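Local atomic coordinates of metallo-beta-lactamase superfamily protein (Thermus thermophilus, PDB entry 2ZZI), a protein that probably acts as a metal-dependent hydrolase of the metallo-beta-lactamase superfamily and binds a pair of iron or zinc ions at its probable active site. Residues 144-149 with 191-196; 137-142 with 179-184. All coordinates share one frame; numbering follows the deposited sequence.

In the fold
Both contacts hold strand 139-147, one at each end, and their centres lie 11 Å apart. Contact 2 is the buried one: it pairs the first half of that strand with strand 179-182, side by side and parallel in the same sheet, through backbone hydrogen bonds and a ring stack. Contact 1 lies nearer the surface, about 16 Å from the centre of the chain, where the strand's outgoing end meets helix 190-196 through a carboxylate, a guanidinium and a backbone amide. The metal site lies to one side of both: D144 of contact 1 and H184 of contact 2 share one iron, and L146 packs on P182.

Contact 1. Residues 144-149 with 191-196; sequences DLLFRG and GLEART. With FE (Fe (III) ion), chain C; FE (Fe (III) ion), chain D.
L192 meets the exposed R148, its CD2 lying over one face of the guanidinium, displaced toward the rim, 3.8 Å from R148 NH2. One residue on, E193 does most of the work. Its CG is packed against L146 CD2 at 3.8 Å, on the inner side, where L146 also meets L168 and L171 of helix 161-171. Bent at chi2 (-46°), the E193 side chain turns its carboxylate toward R148 and G149. OE1 makes a salt bridge to R148 NE at 3.1 Å, the guanidinium and carboxylate planes being 53° apart, and it is also hydrogen-bonded to T188 OG1. OE2 accepts the amide of G149, with N to OE2 at 3.0 Å, met from above the carboxylate plane, and, weakly, N197 ND2. T196 closes the row, its CB 3.7 Å from R148 NH1. At the far end of segment 144-149, D144 OD2 bridges the two irons, whose other protein ligands are H54, H56 and H125 for one and D58, H59 and H184 for the other. Four groups thus hold the buried E193 carboxylate; the nearby arginine would probably favour its ionised form, and the helix is tied to the strand's outgoing end, a few residues after D144.

Contact 2. Residues 137-142 with 179-184; sequences GAQVFS and RVHPGH. With FE (Fe (III) ion), chain D.
F141 and H181 stack across two parallel neighbours in a sheet of the metallo-beta-lactamase fold, strands 139-142 and 179-182, joined through strand 150-151 and helix 161-171. Packing is close along the interior: V140 N gives its hydrogen to R179 O at 2.9 Å, and V140 O takes the H181 amide N, also at 2.9 Å. On one face, S142 OG touches V180 CG1, 3.4 Å apart. On the other, the F141 and H181 rings form an offset stack, centroids 4.6 Å apart, and Y16 of strand 13-20 meets both. The start of the pair is as close in the backbone but open to solvent at A138 and R179. A138, in a G1 beta bulge with Q139 opposite D134, receives R179 N through its carbonyl O, but the R179 side chain leads away. The pairing slackens at the other end, where S142 N makes only a weak bond to H181 O, at 3.4 Å. H184, in the loop that follows, binds an iron through NE2. Extended beyond a CG held between backbone N and carbonyl carbon (chi1 47°), Q139 reaches the H181 ring, where OE1 accepts a weak hydrogen bond from H181 NE2 at 2.7 Å.

Contact 1. Residues 144-149 with 191-196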
ATOM      1  N   ASP A 144      -1.648   3.455   4.291  1.00 42.16           N
ATOM      2  CA  ASP A 144      -1.572   4.184   5.554  1.00 39.86           C
ATOM      3  C   ASP A 144      -2.621   5.276   5.657  1.00 39.47           C
ATOM      4  O   ASP A 144      -2.618   6.057   6.600  1.00 42.50           O
ATOM      5  CB  ASP A 144      -0.180   4.786   5.743  1.00 38.92           C
ATOM      6  CG  ASP A 144       0.865   3.746   6.097  1.00 42.60           C
ATOM      7  OD1 ASP A 144       0.525   2.544   6.181  1.00 39.29           O
ATOM      8  OD2 ASP A 144       2.035   4.134   6.295  1.00 46.84           O
ATOM      9  N   LEU A 145      -3.518   5.329   4.682  1.00 39.62           N
ATOM     10  CA  LEU A 145      -4.582   6.319   4.684  1.00 40.69           C
ATOM     11  C   LEU A 145      -5.475   6.166   5.916  1.00 42.49           C
ATOM     12  O   LEU A 145      -5.516   7.049   6.780  1.00 38.17           O
ATOM     13  CB  LEU A 145      -5.411   6.210   3.401  1.00 40.54           C
ATOM     14  CG  LEU A 145      -6.036   7.490   2.843  1.00 42.90           C
ATOM     15  N   LEU A 146      -6.177   5.039   6.004  1.00 44.49           N
ATOM     16  CA  LEU A 146      -7.132   4.820   7.093  1.00 43.22           C
ATOM     17  C   LEU A 146      -6.793   3.632   7.988  1.00 40.67           C
ATOM     18  O   LEU A 146      -6.577   2.527   7.504  1.00 41.31           O
ATOM     19  CB  LEU A 146      -8.546   4.658   6.534  1.00 41.51           C
ATOM     20  CG  LEU A 146      -9.673   4.582   7.563  1.00 41.64           C
ATOM     21  CD1 LEU A 146      -9.651   5.798   8.478  1.00 42.22           C
ATOM     22  CD2 LEU A 146     -11.017   4.454   6.868  1.00 41.10           C
ATOM     23  N   PHE A 147      -6.759   3.866   9.295  1.00 41.11           N
ATOM     24  CA  PHE A 147      -6.515   2.803  10.263  1.00 40.70           C
ATOM     25  C   PHE A 147      -7.751   2.511  11.118  1.00 41.82           C
ATOM     26  O   PHE A 147      -8.735   3.249  11.080  1.00 43.00           O
ATOM     27  CB  PHE A 147      -5.349   3.167  11.183  1.00 39.33           C
ATOM     28  CG  PHE A 147      -4.050   3.406  10.465  1.00 40.51           C
ATOM     29  CD1 PHE A 147      -3.516   2.444   9.628  1.00 39.95           C
ATOM     30  CD2 PHE A 147      -3.347   4.582  10.653  1.00 43.73           C
ATOM     31  CE1 PHE A 147      -2.314   2.663   8.979  1.00 40.67           C
ATOM     32  CE2 PHE A 147      -2.148   4.800  10.008  1.00 40.70           C
ATOM     33  CZ  PHE A 147      -1.632   3.840   9.171  1.00 38.59           C
ATOM     34  N   ARG A 148      -7.692   1.428  11.889  1.00 42.50           N
ATOM     35  CA  ARG A 148      -8.745   1.108  12.846  1.00 40.33           C
ATOM     36  C   ARG A 148      -8.659   2.080  14.019  1.00 40.36           C
ATOM     37  O   ARG A 148      -7.926   1.850  14.978  1.00 39.62           O
ATOM     38  CB  ARG A 148      -8.597  -0.339  13.325  1.00 40.79           C
ATOM     39  CG  ARG A 148      -9.590  -0.789  14.389  1.00 42.52           C
ATOM     40  CD  ARG A 148     -11.036  -0.515  13.990  1.00 45.41           C
ATOM     41  NE  ARG A 148     -11.651   0.549  14.789  1.00 45.76           N
ATOM     42  CZ  ARG A 148     -12.432   0.330  15.844  1.00 44.58           C
ATOM     43  NH1 ARG A 148     -12.952   1.350  16.516  1.00 42.70           N
ATOM     44  NH2 ARG A 148     -12.692  -0.911  16.231  1.00 43.76           N
ATOM     45  N   GLY A 149      -9.391   3.184  13.927  1.00 40.63           N
ATOM     46  CA  GLY A 149      -9.394   4.180  14.987  1.00 40.28           C
ATOM     47  C   GLY A 149      -8.355   5.278  14.822  1.00 42.22           C
ATOM     48  O   GLY A 149      -8.132   6.063  15.743  1.00 41.51           O
ATOM     49  N   GLY A 191     -17.765   2.293   7.312  1.00 42.17           N
ATOM     50  CA  GLY A 191     -18.904   2.549   8.184  1.00 42.60           C
ATOM     51  C   GLY A 191     -18.474   2.637   9.636  1.00 42.56           C
ATOM     52  O   GLY A 191     -18.863   3.563  10.355  1.00 40.34           O
ATOM     53  N   LEU A 192     -17.668   1.665  10.061  1.00 43.60           N
ATOM     54  CA  LEU A 192     -17.196   1.608  11.438  1.00 42.59           C
ATOM     55  C   LEU A 192     -16.394   2.855  11.787  1.00 42.20           C
ATOM     56  O   LEU A 192     -16.616   3.485  12.823  1.00 41.90           O
ATOM     57  CB  LEU A 192     -16.345   0.361  11.667  1.00 42.55           C
ATOM     58  CG  LEU A 192     -15.953   0.153  13.131  1.00 41.43           C
ATOM     59  CD1 LEU A 192     -17.199   0.134  13.985  1.00 41.31           C
ATOM     60  CD2 LEU A 192     -15.141  -1.122  13.331  1.00 39.94           C
ATOM     61  N   GLU A 193     -15.467   3.218  10.910  1.00 42.25           N
ATOM     62  CA  GLU A 193     -14.600   4.361  11.162  1.00 42.32           C
ATOM     63  C   GLU A 193     -15.381   5.666  11.200  1.00 43.44           C
ATOM     64  O   GLU A 193     -15.104   6.536  12.025  1.00 46.42           O
ATOM     65  CB  GLU A 193     -13.482   4.428  10.120  1.00 43.42           C
ATOM     66  CG  GLU A 193     -12.509   3.257  10.196  1.00 42.47           C
ATOM     67  CD  GLU A 193     -12.072   2.949  11.617  1.00 42.02           C
ATOM     68  OE1 GLU A 193     -11.949   1.753  11.944  1.00 43.61           O
ATOM     69  OE2 GLU A 193     -11.856   3.893  12.408  1.00 42.48           O
ATOM     70  N   ALA A 194     -16.361   5.794  10.314  1.00 43.07           N
ATOM     71  CA  ALA A 194     -17.230   6.972  10.290  1.00 41.97           C
ATOM     72  C   ALA A 194     -17.708   7.385  11.684  1.00 41.16           C
ATOM     73  O   ALA A 194     -17.639   8.556  12.045  1.00 42.29           O
ATOM     74  CB  ALA A 194     -18.426   6.736   9.366  1.00 41.59           C
ATOM     75  N   ARG A 195     -18.189   6.426  12.467  1.00 40.26           N
ATOM     76  CA  ARG A 195     -18.771   6.753  13.762  1.00 42.40           C
ATOM     77  C   ARG A 195     -17.813   6.573  14.942  1.00 44.44           C
ATOM     78  O   ARG A 195     -18.072   7.077  16.038  1.00 44.14           O
ATOM     79  CB  ARG A 195     -20.050   5.950  13.995  1.00 41.61           C
ATOM     80  CG  ARG A 195     -19.860   4.454  13.930  1.00 43.63           C
ATOM     81  CD  ARG A 195     -21.198   3.726  14.034  1.00 43.29           C
ATOM     82  NE  ARG A 195     -21.012   2.308  14.326  1.00 43.97           N
ATOM     83  CZ  ARG A 195     -20.720   1.392  13.409  1.00 44.17           C
ATOM     84  NH1 ARG A 195     -20.585   1.751  12.137  1.00 43.19           N
ATOM     85  NH2 ARG A 195     -20.560   0.121  13.761  1.00 43.18           N
ATOM     86  N   THR A 196     -16.709   5.869  14.717  1.00 42.96           N
ATOM     87  CA  THR A 196     -15.794   5.546  15.810  1.00 41.95           C
ATOM     88  C   THR A 196     -14.498   6.360  15.809  1.00 41.65           C
ATOM     89  O   THR A 196     -14.014   6.751  16.865  1.00 41.33           O
ATOM     90  CB  THR A 196     -15.456   4.041  15.825  1.00 42.68           C
ATOM     91  OG1 THR A 196     -15.029   3.631  14.519  1.00 45.42           O
ATOM     92  CG2 THR A 196     -16.681   3.224  16.230  1.00 40.53           C
TER
HETATM   93 FE    FE C 208       3.366   5.377   5.225  1.00 36.08          FE
HETATM   94 FE    FE D 209       3.514   2.642   6.915  1.00 28.78          FE
HETATM   95  O   HOH W   1       4.614   4.718   6.130  1.00 19.96           O

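Contact 2. Residues 137-142 with 179-184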
ATOM      1  N   GLY A 137     -14.604  -7.077  -4.948  1.00 42.78           N
ATOM      2  CA  GLY A 137     -14.224  -7.549  -3.622  1.00 42.03           C
ATOM      3  C   GLY A 137     -15.035  -6.900  -2.509  1.00 45.12           C
ATOM      4  O   GLY A 137     -15.087  -7.412  -1.386  1.00 46.07           O
ATOM      5  N   ALA A 138     -15.673  -5.771  -2.817  1.00 44.74           N
ATOM      6  CA  ALA A 138     -16.388  -4.980  -1.813  1.00 42.83           C
ATOM      7  C   ALA A 138     -15.418  -4.378  -0.795  1.00 43.58           C
ATOM      8  O   ALA A 138     -15.773  -4.158   0.364  1.00 46.23           O
ATOM      9  CB  ALA A 138     -17.432  -5.833  -1.116  1.00 41.21           C
ATOM     10  N   GLN A 139     -14.196  -4.097  -1.234  1.00 41.94           N
ATOM     11  CA  GLN A 139     -13.126  -3.731  -0.318  1.00 42.76           C
ATOM     12  C   GLN A 139     -12.157  -2.709  -0.922  1.00 44.00           C
ATOM     13  O   GLN A 139     -12.342  -2.241  -2.049  1.00 45.86           O
ATOM     14  CB  GLN A 139     -12.363  -4.992   0.089  1.00 42.96           C
ATOM     15  CG  GLN A 139     -12.014  -5.893  -1.094  1.00 42.76           C
ATOM     16  CD  GLN A 139     -11.116  -7.050  -0.703  1.00 41.58           C
ATOM     17  OE1 GLN A 139     -11.118  -7.489   0.445  1.00 42.77           O
ATOM     18  NE2 GLN A 139     -10.340  -7.546  -1.658  1.00 38.77           N
ATOM     19  N   VAL A 140     -11.114  -2.377  -0.168  1.00 43.15           N
ATOM     20  CA  VAL A 140     -10.150  -1.375  -0.600  1.00 41.74           C
ATOM     21  C   VAL A 140      -8.836  -1.509   0.148  1.00 39.33           C
ATOM     22  O   VAL A 140      -8.820  -1.635   1.369  1.00 40.14           O
ATOM     23  CB  VAL A 140     -10.688   0.050  -0.386  1.00 41.17           C
ATOM     24  CG1 VAL A 140     -11.094   0.251   1.060  1.00 41.75           C
ATOM     25  CG2 VAL A 140      -9.639   1.067  -0.790  1.00 43.21           C
ATOM     26  N   PHE A 141      -7.738  -1.482  -0.595  1.00 37.83           N
ATOM     27  CA  PHE A 141      -6.408  -1.507  -0.004  1.00 40.97           C
ATOM     28  C   PHE A 141      -5.835  -0.096   0.054  1.00 42.45           C
ATOM     29  O   PHE A 141      -5.228   0.386  -0.906  1.00 41.29           O
ATOM     30  CB  PHE A 141      -5.504  -2.439  -0.799  1.00 42.14           C
ATOM     31  CG  PHE A 141      -6.045  -3.827  -0.907  1.00 42.77           C
ATOM     32  CD1 PHE A 141      -5.538  -4.846  -0.116  1.00 40.42           C
ATOM     33  CD2 PHE A 141      -7.090  -4.104  -1.772  1.00 41.06           C
ATOM     34  CE1 PHE A 141      -6.053  -6.125  -0.206  1.00 43.65           C
ATOM     35  CE2 PHE A 141      -7.609  -5.376  -1.869  1.00 39.59           C
ATOM     36  CZ  PHE A 141      -7.093  -6.388  -1.088  1.00 41.91           C
ATOM     37  N   SER A 142      -6.037   0.553   1.198  1.00 41.42           N
ATOM     38  CA  SER A 142      -5.821   1.985   1.324  1.00 40.10           C
ATOM     39  C   SER A 142      -4.549   2.345   2.083  1.00 40.50           C
ATOM     40  O   SER A 142      -4.427   3.444   2.609  1.00 41.74           O
ATOM     41  CB  SER A 142      -7.032   2.631   1.991  1.00 40.22           C
ATOM     42  OG  SER A 142      -7.329   1.992   3.218  1.00 43.07           O
ATOM     43  N   ARG A 179     -14.792  -3.029   3.108  1.00 44.09           N
ATOM     44  CA  ARG A 179     -13.724  -3.587   3.922  1.00 43.11           C
ATOM     45  C   ARG A 179     -12.423  -2.808   3.716  1.00 43.77           C
ATOM     46  O   ARG A 179     -11.909  -2.730   2.601  1.00 42.48           O
ATOM     47  CB  ARG A 179     -13.488  -5.028   3.468  1.00 42.39           C
ATOM     48  CG  ARG A 179     -13.072  -6.027   4.534  1.00 44.51           C
ATOM     49  CD  ARG A 179     -12.881  -5.400   5.893  1.00 46.55           C
ATOM     50  NE  ARG A 179     -11.935  -6.180   6.685  1.00 46.18           N
ATOM     51  CZ  ARG A 179     -12.279  -7.066   7.615  1.00 48.36           C
ATOM     52  NH1 ARG A 179     -13.562  -7.281   7.886  1.00 45.95           N
ATOM     53  NH2 ARG A 179     -11.333  -7.732   8.275  1.00 49.96           N
ATOM     54  N   VAL A 180     -11.878  -2.248   4.792  1.00 44.57           N
ATOM     55  CA  VAL A 180     -10.599  -1.551   4.721  1.00 41.76           C
ATOM     56  C   VAL A 180      -9.450  -2.513   5.001  1.00 40.75           C
ATOM     57  O   VAL A 180      -9.480  -3.250   5.982  1.00 40.52           O
ATOM     58  CB  VAL A 180     -10.536  -0.389   5.733  1.00 43.41           C
ATOM     59  CG1 VAL A 180      -9.274   0.441   5.518  1.00 41.70           C
ATOM     60  CG2 VAL A 180     -11.786   0.482   5.628  1.00 42.55           C
ATOM     61  N   HIS A 181      -8.446  -2.505   4.126  1.00 40.70           N
ATOM     62  CA  HIS A 181      -7.211  -3.254   4.340  1.00 40.78           C
ATOM     63  C   HIS A 181      -6.050  -2.277   4.449  1.00 41.77           C
ATOM     64  O   HIS A 181      -5.470  -1.875   3.439  1.00 42.62           O
ATOM     65  CB  HIS A 181      -6.957  -4.226   3.187  1.00 42.97           C
ATOM     66  CG  HIS A 181      -8.036  -5.244   3.013  1.00 41.85           C
ATOM     67  ND1 HIS A 181      -7.894  -6.554   3.413  1.00 41.36           N
ATOM     68  CD2 HIS A 181      -9.285  -5.137   2.503  1.00 41.56           C
ATOM     69  CE1 HIS A 181      -9.009  -7.214   3.154  1.00 43.31           C
ATOM     70  NE2 HIS A 181      -9.869  -6.376   2.601  1.00 44.38           N
ATOM     71  N   PRO A 182      -5.699  -1.900   5.683  1.00 41.59           N
ATOM     72  CA  PRO A 182      -4.729  -0.855   5.945  1.00 41.33           C
ATOM     73  C   PRO A 182      -3.322  -1.418   5.962  1.00 40.90           C
ATOM     74  O   PRO A 182      -3.152  -2.625   6.057  1.00 41.89           O
ATOM     75  CB  PRO A 182      -5.123  -0.380   7.341  1.00 41.27           C
ATOM     76  CG  PRO A 182      -5.670  -1.605   8.005  1.00 42.65           C
ATOM     77  CD  PRO A 182      -6.167  -2.537   6.925  1.00 42.37           C
ATOM     78  N   GLY A 183      -2.323  -0.548   5.873  1.00 40.51           N
ATOM     79  CA  GLY A 183      -0.941  -0.988   5.808  1.00 39.38           C
ATOM     80  C   GLY A 183      -0.389  -1.332   7.171  1.00 39.18           C
ATOM     81  O   GLY A 183       0.755  -1.752   7.295  1.00 42.71           O
ATOM     82  N   HIS A 184      -1.210  -1.147   8.199  1.00 39.82           N
ATOM     83  CA  HIS A 184      -0.796  -1.393   9.577  1.00 39.61           C
ATOM     84  C   HIS A 184      -2.004  -1.718  10.441  1.00 39.18           C
ATOM     85  O   HIS A 184      -3.035  -1.053  10.359  1.00 38.53           O
ATOM     86  CB  HIS A 184      -0.113  -0.161  10.177  1.00 39.21           C
ATOM     87  CG  HIS A 184       1.129   0.273   9.462  1.00 39.02           C
ATOM     88  ND1 HIS A 184       2.379  -0.216   9.777  1.00 38.53           N
ATOM     89  CD2 HIS A 184       1.320   1.185   8.480  1.00 41.69           C
ATOM     90  CE1 HIS A 184       3.282   0.360   9.005  1.00 39.63           C
ATOM     91  NE2 HIS A 184       2.666   1.217   8.210  1.00 41.17           N
TER
HETATM   92 FE    FE D 209       3.514   2.642   6.915  1.00 28.78          FE
HETATM   93  O   HOH W   1       4.614   4.718   6.130  1.00 19.96           O